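Long-range contacts in GCN5-related N-acetyltransferase (Kribbella flavida, PDB 4IUS), which probably transfers an acyl group, most likely acetyl from acetyl-CoA, to an amine: residues I6-I10 with T221-L225; M98-P104 with T246-D252. The protein carries 1 engineered substitution. All coordinates share one frame; numbering follows the deposited sequence. Where two conformers were deposited one is given.

How the interactions relate
Interactions 1 and 2 lie on the same mixed sheet, their centres about 19 Å apart and their nearest atoms about 6 Å apart without touching. Along the chain the order is 6-10, 98-104, 221-225, 246-252, so the segments alternate and the connections cross. Strands 222-225 and 242-251 follow each other in sequence, yet strand 99-109, from the N-terminal half, is inserted between them. Interaction 2 is the antiparallel pairing of that inserted strand with 242-251, while in interaction 1 helix 6-19 packs on its other neighbour, 222-225. Together they join the N-terminal half of the chain to its C-terminal half within one continuous sheet.

Interaction 1: residues I6-I10 with T221-L225; sequences IAARI and TLAWL. With EDO (1,2-ethanediol), chain E.
Ile10 lies over the indole of Trp224, and Arg9 reaches Thr221, where the N-terminal helix 6-19 packs across strand 222-225 of the mixed GNAT sheet. Helix and strand cross nearly perpendicularly, at 84°, and the side chains of Leu222 and Trp224 both rise toward the helix. From CB, Ile10 divides into two arms. A chi1 of -71° puts CG1 beside the backbone N and CG2 anti to it, and CG2 sits over one ring face, 3.7 Å from the centroid of the five-membered ring, as a CH-pi contact. The other arm starts with CG1, which meets Leu222 CD2 at 4.1 Å, and ends in CD1, which reaches Trp224 CB and CG. A beta-branched isoleucine suits this place because one arm covers the ring face while the other runs along Trp224 CB and CG and also meets Leu222. One turn earlier, Ile6 CG1 extends the apolar patch, 4.0 Å from Leu222 CD2.

Arg9 marks the polar border. Its chain is extended from CG to NE, which carries the guanidinium beyond the helix and places one face over Leu222 CB, 3.8 Å from NH1. At the edge, NH2 donates to Thr221 OG1 at 3.0 Å, almost in the guanidinium plane, and NH1 reaches Thr221 O through a water. NH2 also bonds to Asp183 O, so the flat group is held by residues of two loops. At the indole edge, in the ring plane, Trp224 NE1 donates to O1 of a bound 1,2-ethanediol, itself hydrogen-bonded to Ala13 O, at 3.1 Å with an N-H...O angle of 153°.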
loop_
_atom_site.group_PDB
_atom_site.type_symbol
_atom_site.label_atom_id
_atom_site.label_comp_id
_atom_site.label_asym_id
_atom_site.label_seq_id
_atom_site.Cartn_x
_atom_site.Cartn_y
_atom_site.Cartn_z
ATOM N N ILE A 6 10.240 -10.102 -8.666
ATOM C CA ILE A 6 8.959 -9.511 -8.296
ATOM C C ILE A 6 9.138 -8.473 -7.170
ATOM O O ILE A 6 8.458 -7.444 -7.157
ATOM C CB ILE A 6 7.915 -10.598 -7.940
ATOM C CG1 ILE A 6 6.521 -9.980 -7.813
ATOM C CG2 ILE A 6 8.288 -11.368 -6.646
ATOM C CD1 ILE A 6 5.425 -11.017 -7.660
ATOM N N ALA A 7 10.018 -8.716 -6.187
ATOM C CA ALA A 7 10.193 -7.764 -5.083
ATOM C C ALA A 7 10.667 -6.403 -5.616
ATOM O O ALA A 7 10.154 -5.344 -5.249
ATOM C CB ALA A 7 11.147 -8.323 -4.034
ATOM N N ALA A 8 11.684 -6.436 -6.457
ATOM C CA ALA A 8 12.192 -5.223 -7.079
ATOM C C ALA A 8 11.148 -4.556 -7.966
ATOM O O ALA A 8 11.061 -3.325 -7.974
ATOM C CB ALA A 8 13.490 -5.486 -7.863
ATOM N N ARG A 9 10.355 -5.352 -8.707
ATOM C CA ARG A 9 9.309 -4.774 -9.544
ATOM C C ARG A 9 8.305 -4.009 -8.676
ATOM O O ARG A 9 7.903 -2.892 -9.025
ATOM C CB ARG A 9 8.637 -5.872 -10.323
ATOM C CG ARG A 9 7.589 -5.322 -11.258
ATOM C CD ARG A 9 6.895 -6.386 -12.060
ATOM N NE ARG A 9 5.808 -5.789 -12.822
ATOM C CZ ARG A 9 4.818 -6.487 -13.345
ATOM N NH1 ARG A 9 4.747 -7.806 -13.193
ATOM N NH2 ARG A 9 3.843 -5.846 -13.954
ATOM N N ILE A 10 7.891 -4.598 -7.557
ATOM C CA ILE A 10 6.925 -3.978 -6.680
ATOM C C ILE A 10 7.510 -2.722 -6.049
ATOM O O ILE A 10 6.880 -1.645 -6.053
ATOM C CB ILE A 10 6.444 -4.940 -5.600
ATOM C CG1 ILE A 10 5.545 -6.017 -6.266
ATOM C CG2 ILE A 10 5.701 -4.208 -4.487
ATOM C CD1 ILE A 10 5.177 -7.162 -5.334
ATOM N N THR A 221 -1.320 -5.682 -14.547
ATOM C CA THR A 221 -0.908 -7.068 -14.767
ATOM C C THR A 221 -0.384 -7.767 -13.501
ATOM O O THR A 221 -0.099 -8.964 -13.514
ATOM C CB THR A 221 0.152 -7.126 -15.881
ATOM O OG1 THR A 221 1.321 -6.420 -15.454
ATOM C CG2 THR A 221 -0.418 -6.519 -17.165
ATOM N N LEU A 222 -0.258 -7.016 -12.429
ATOM C CA LEU A 222 0.152 -7.565 -11.146
ATOM C C LEU A 222 -0.545 -6.773 -10.032
ATOM O O LEU A 222 -0.511 -5.513 -10.097
ATOM C CB LEU A 222 1.689 -7.500 -10.960
ATOM C CG LEU A 222 2.248 -8.038 -9.651
ATOM C CD1 LEU A 222 2.030 -9.532 -9.503
ATOM C CD2 LEU A 222 3.736 -7.670 -9.498
ATOM N N ALA A 223 -1.119 -7.436 -9.012
ATOM C CA ALA A 223 -1.713 -6.771 -7.856
ATOM C C ALA A 223 -1.043 -7.305 -6.622
ATOM O O ALA A 223 -0.779 -8.495 -6.542
ATOM C CB ALA A 223 -3.224 -7.011 -7.779
ATOM N N TRP A 224 -0.770 -6.430 -5.650
ATOM C CA TRP A 224 -0.226 -6.842 -4.386
ATOM C C TRP A 224 -0.950 -6.161 -3.264
ATOM O O TRP A 224 -1.581 -5.121 -3.444
ATOM C CB TRP A 224 1.280 -6.617 -4.285
ATOM C CG TRP A 224 1.691 -5.192 -4.274
ATOM C CD1 TRP A 224 1.909 -4.360 -5.364
ATOM C CD2 TRP A 224 1.869 -4.351 -3.115
ATOM N NE1 TRP A 224 2.237 -3.092 -4.946
ATOM C CE2 TRP A 224 2.247 -3.039 -3.600
ATOM C CE3 TRP A 224 1.764 -4.559 -1.730
ATOM C CZ2 TRP A 224 2.524 -1.983 -2.731
ATOM C CZ3 TRP A 224 2.022 -3.471 -0.875
ATOM C CH2 TRP A 224 2.386 -2.232 -1.358
ATOM N N LEU A 225 -0.897 -6.775 -2.097
ATOM C CA LEU A 225 -1.436 -6.202 -0.865
ATOM C C LEU A 225 -0.672 -6.681 0.336
ATOM O O LEU A 225 0.084 -7.644 0.263
ATOM C CB LEU A 225 -2.903 -6.506 -0.693
ATOM C CG LEU A 225 -3.350 -7.949 -0.616
ATOM C CD1 LEU A 225 -3.159 -8.516 0.814
ATOM C CD2 LEU A 225 -4.804 -8.109 -1.080
HETATM C C1 EDO E . 1.409 0.483 -6.662
HETATM O O1 EDO E . 2.490 -0.236 -6.041
HETATM C C2 EDO E . 1.935 1.165 -7.919
HETATM O O2 EDO E . 2.286 2.541 -7.657
HETATM O O HOH W 1 2.622 -9.568 -14.075
#

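Interaction 2: residues M98-P104 with T246-D252; sequences MTIVSRP and TAVHLGD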
loop_
_atom_site.group_PDB
_atom_site.type_symbol
_atom_site.label_atom_id
_atom_site.label_comp_id
_atom_site.label_asym_id
_atom_site.label_seq_id
_atom_site.Cartn_x
_atom_site.Cartn_y
_atom_site.Cartn_z
HETATM N N MSE A 98 17.141 4.070 13.191
HETATM C CA MSE A 98 15.782 3.683 12.955
HETATM C C MSE A 98 15.409 2.430 13.737
HETATM O O MSE A 98 16.287 1.679 14.190
HETATM C CB MSE A 98 15.501 3.522 11.471
HETATM C CG MSE A 98 15.823 4.761 10.674
HETATM SE SE MSE A 98 14.935 4.848 8.932
HETATM C CE MSE A 98 13.223 5.545 9.464
ATOM N N THR A 99 14.102 2.164 13.831
ATOM C CA THR A 99 13.576 0.975 14.498
ATOM C C THR A 99 12.635 0.258 13.527
ATOM O O THR A 99 11.743 0.883 12.957
ATOM C CB THR A 99 12.766 1.362 15.752
ATOM O OG1 THR A 99 13.642 2.037 16.652
ATOM C CG2 THR A 99 12.168 0.128 16.442
ATOM N N ILE A 100 12.804 -1.046 13.357
ATOM C CA ILE A 100 11.851 -1.842 12.597
ATOM C C ILE A 100 10.649 -2.108 13.499
ATOM O O ILE A 100 10.769 -2.751 14.542
ATOM C CB ILE A 100 12.481 -3.159 12.073
ATOM C CG1 ILE A 100 13.592 -2.876 11.065
ATOM C CG2 ILE A 100 11.394 -4.049 11.474
ATOM C CD1 ILE A 100 14.473 -4.066 10.736
ATOM N N VAL A 101 9.501 -1.602 13.076
ATOM C CA VAL A 101 8.249 -1.811 13.777
ATOM C C VAL A 101 7.520 -3.073 13.323
ATOM O O VAL A 101 6.849 -3.713 14.108
ATOM C CB VAL A 101 7.395 -0.536 13.609
ATOM C CG1 VAL A 101 5.979 -0.725 14.107
ATOM C CG2 VAL A 101 8.064 0.600 14.385
ATOM N N SER A 102 7.659 -3.407 12.051
ATOM C CA SER A 102 6.968 -4.556 11.485
ATOM C C SER A 102 7.641 -4.990 10.204
ATOM O O SER A 102 8.320 -4.188 9.562
ATOM C CB SER A 102 5.525 -4.238 11.191
ATOM O OG SER A 102 5.420 -3.251 10.192
ATOM N N ARG A 103 7.389 -6.245 9.838
ATOM C CA ARG A 103 7.813 -6.819 8.572
ATOM C C ARG A 103 6.617 -7.486 7.951
ATOM O O ARG A 103 6.507 -8.716 7.894
ATOM C CB ARG A 103 8.967 -7.796 8.733
ATOM C CG ARG A 103 10.267 -7.093 9.064
ATOM C CD ARG A 103 11.408 -8.066 9.300
ATOM N NE ARG A 103 11.210 -8.816 10.533
ATOM C CZ ARG A 103 11.946 -9.883 10.897
ATOM N NH1 ARG A 103 12.920 -10.345 10.116
ATOM N NH2 ARG A 103 11.692 -10.499 12.041
ATOM N N PRO A 104 5.685 -6.693 7.466
ATOM C CA PRO A 104 4.465 -7.325 6.931
ATOM C C PRO A 104 4.709 -8.059 5.626
ATOM O O PRO A 104 5.529 -7.659 4.808
ATOM C CB PRO A 104 3.530 -6.158 6.719
ATOM C CG PRO A 104 4.272 -4.920 7.000
ATOM C CD PRO A 104 5.637 -5.227 7.437
ATOM N N THR A 246 8.685 -9.421 1.401
ATOM C CA THR A 246 8.645 -9.025 2.808
ATOM C C THR A 246 8.819 -7.528 2.860
ATOM O O THR A 246 9.873 -7.018 2.485
ATOM C CB THR A 246 9.839 -9.661 3.597
ATOM O OG1 THR A 246 9.912 -11.067 3.343
ATOM C CG2 THR A 246 9.721 -9.397 5.085
ATOM N N ALA A 247 7.802 -6.789 3.311
ATOM C CA ALA A 247 7.954 -5.368 3.558
ATOM C C ALA A 247 8.655 -5.172 4.892
ATOM O O ALA A 247 8.653 -6.054 5.756
ATOM C CB ALA A 247 6.582 -4.697 3.543
ATOM N N VAL A 248 9.261 -4.015 5.050
ATOM C CA VAL A 248 9.891 -3.638 6.316
ATOM C C VAL A 248 9.498 -2.183 6.582
ATOM O O VAL A 248 9.687 -1.347 5.726
ATOM C CB VAL A 248 11.429 -3.713 6.241
ATOM C CG1 VAL A 248 11.961 -3.556 7.670
ATOM C CG2 VAL A 248 11.908 -5.077 5.673
ATOM N N HIS A 249 8.877 -1.932 7.727
ATOM C CA HIS A 249 8.417 -0.594 8.112
ATOM C C HIS A 249 9.264 -0.148 9.275
ATOM O O HIS A 249 9.328 -0.813 10.301
ATOM C CB HIS A 249 6.937 -0.619 8.513
ATOM C CG HIS A 249 6.004 -0.930 7.384
ATOM N ND1 HIS A 249 4.661 -0.893 7.528
ATOM C CD2 HIS A 249 6.246 -1.162 6.046
ATOM C CE1 HIS A 249 4.087 -1.185 6.343
ATOM N NE2 HIS A 249 5.046 -1.352 5.437
ATOM N N LEU A 250 9.944 0.973 9.098
ATOM C CA LEU A 250 10.872 1.551 10.058
ATOM C C LEU A 250 10.452 2.954 10.465
ATOM O O LEU A 250 9.942 3.713 9.640
ATOM C CB LEU A 250 12.288 1.652 9.462
ATOM C CG LEU A 250 12.878 0.353 8.900
ATOM C CD1 LEU A 250 12.735 0.206 7.381
ATOM C CD2 LEU A 250 14.349 0.269 9.319
ATOM N N GLY A 251 10.723 3.301 11.712
ATOM C CA GLY A 251 10.511 4.647 12.158
ATOM C C GLY A 251 11.711 5.247 12.884
ATOM O O GLY A 251 12.467 4.543 13.535
ATOM N N ASP A 252 11.837 6.563 12.816
ATOM C CA ASP A 252 12.793 7.304 13.623
ATOM C C ASP A 252 12.319 7.372 15.071
ATOM O O ASP A 252 11.161 7.088 15.407
ATOM C CB ASP A 252 13.015 8.704 13.070
ATOM C CG ASP A 252 14.278 8.844 12.283
ATOM O OD1 ASP A 252 14.941 7.854 11.971
ATOM O OD2 ASP A 252 14.580 10.002 11.912
HETATM O O HOH W 2 13.997 4.660 16.015
#
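Thr99 and Gly251 form an antiparallel hydrogen-bonded pair, Ile100 and Leu250 the non-hydrogen-bonded pair after it, and then Val101 and Ser102 both face His249 in a classic beta bulge that shifts the register by one. Thr99 N and Gly251 O are 2.9 Å apart, and the bond from Gly251 N to Thr99 O closes the ring. Within the bulge Val101 N gives its hydrogen to His249 O, while His249 N donates to Ser102 O in an almost straight bond (177°). Beyond the bulge, Pro104 has no N-H to offer Ala247 O, and the pairing there rests on Ala247 N donating to Pro104 O.

On one face Ile100 CG1 rests 3.7 Å from Leu250 CD2 and 3.8 Å from Val248 CG1, a branched aliphatic group bridging two neighbours of the facing strand. Val94 and Leu93 of helix 89-95 add to this apolar layer. Cutting Ile100 back to an alanine removes CG1 and is likely to open a gap beside Leu250 and Val248, leaving their methyls with less to pack against.

The other face carries Ser102 and His249; Pro104 CG covers one face of the His249 ring, 4.0 Å from its centroid, in a CH-pi contact. Ser102 OG, placed between its backbone N and carbonyl carbon (chi1 65°), comes 3.5 Å from His249 CB. Both residues hold the chain terminus, His249 ND1 bonding to Arg261 O and Ser102 OG to Arg261 OXT. The bulge thus puts a hydroxyl and an imidazole side by side to bind one carboxylate, whose negative charge would be expected to stabilise a protonated His249.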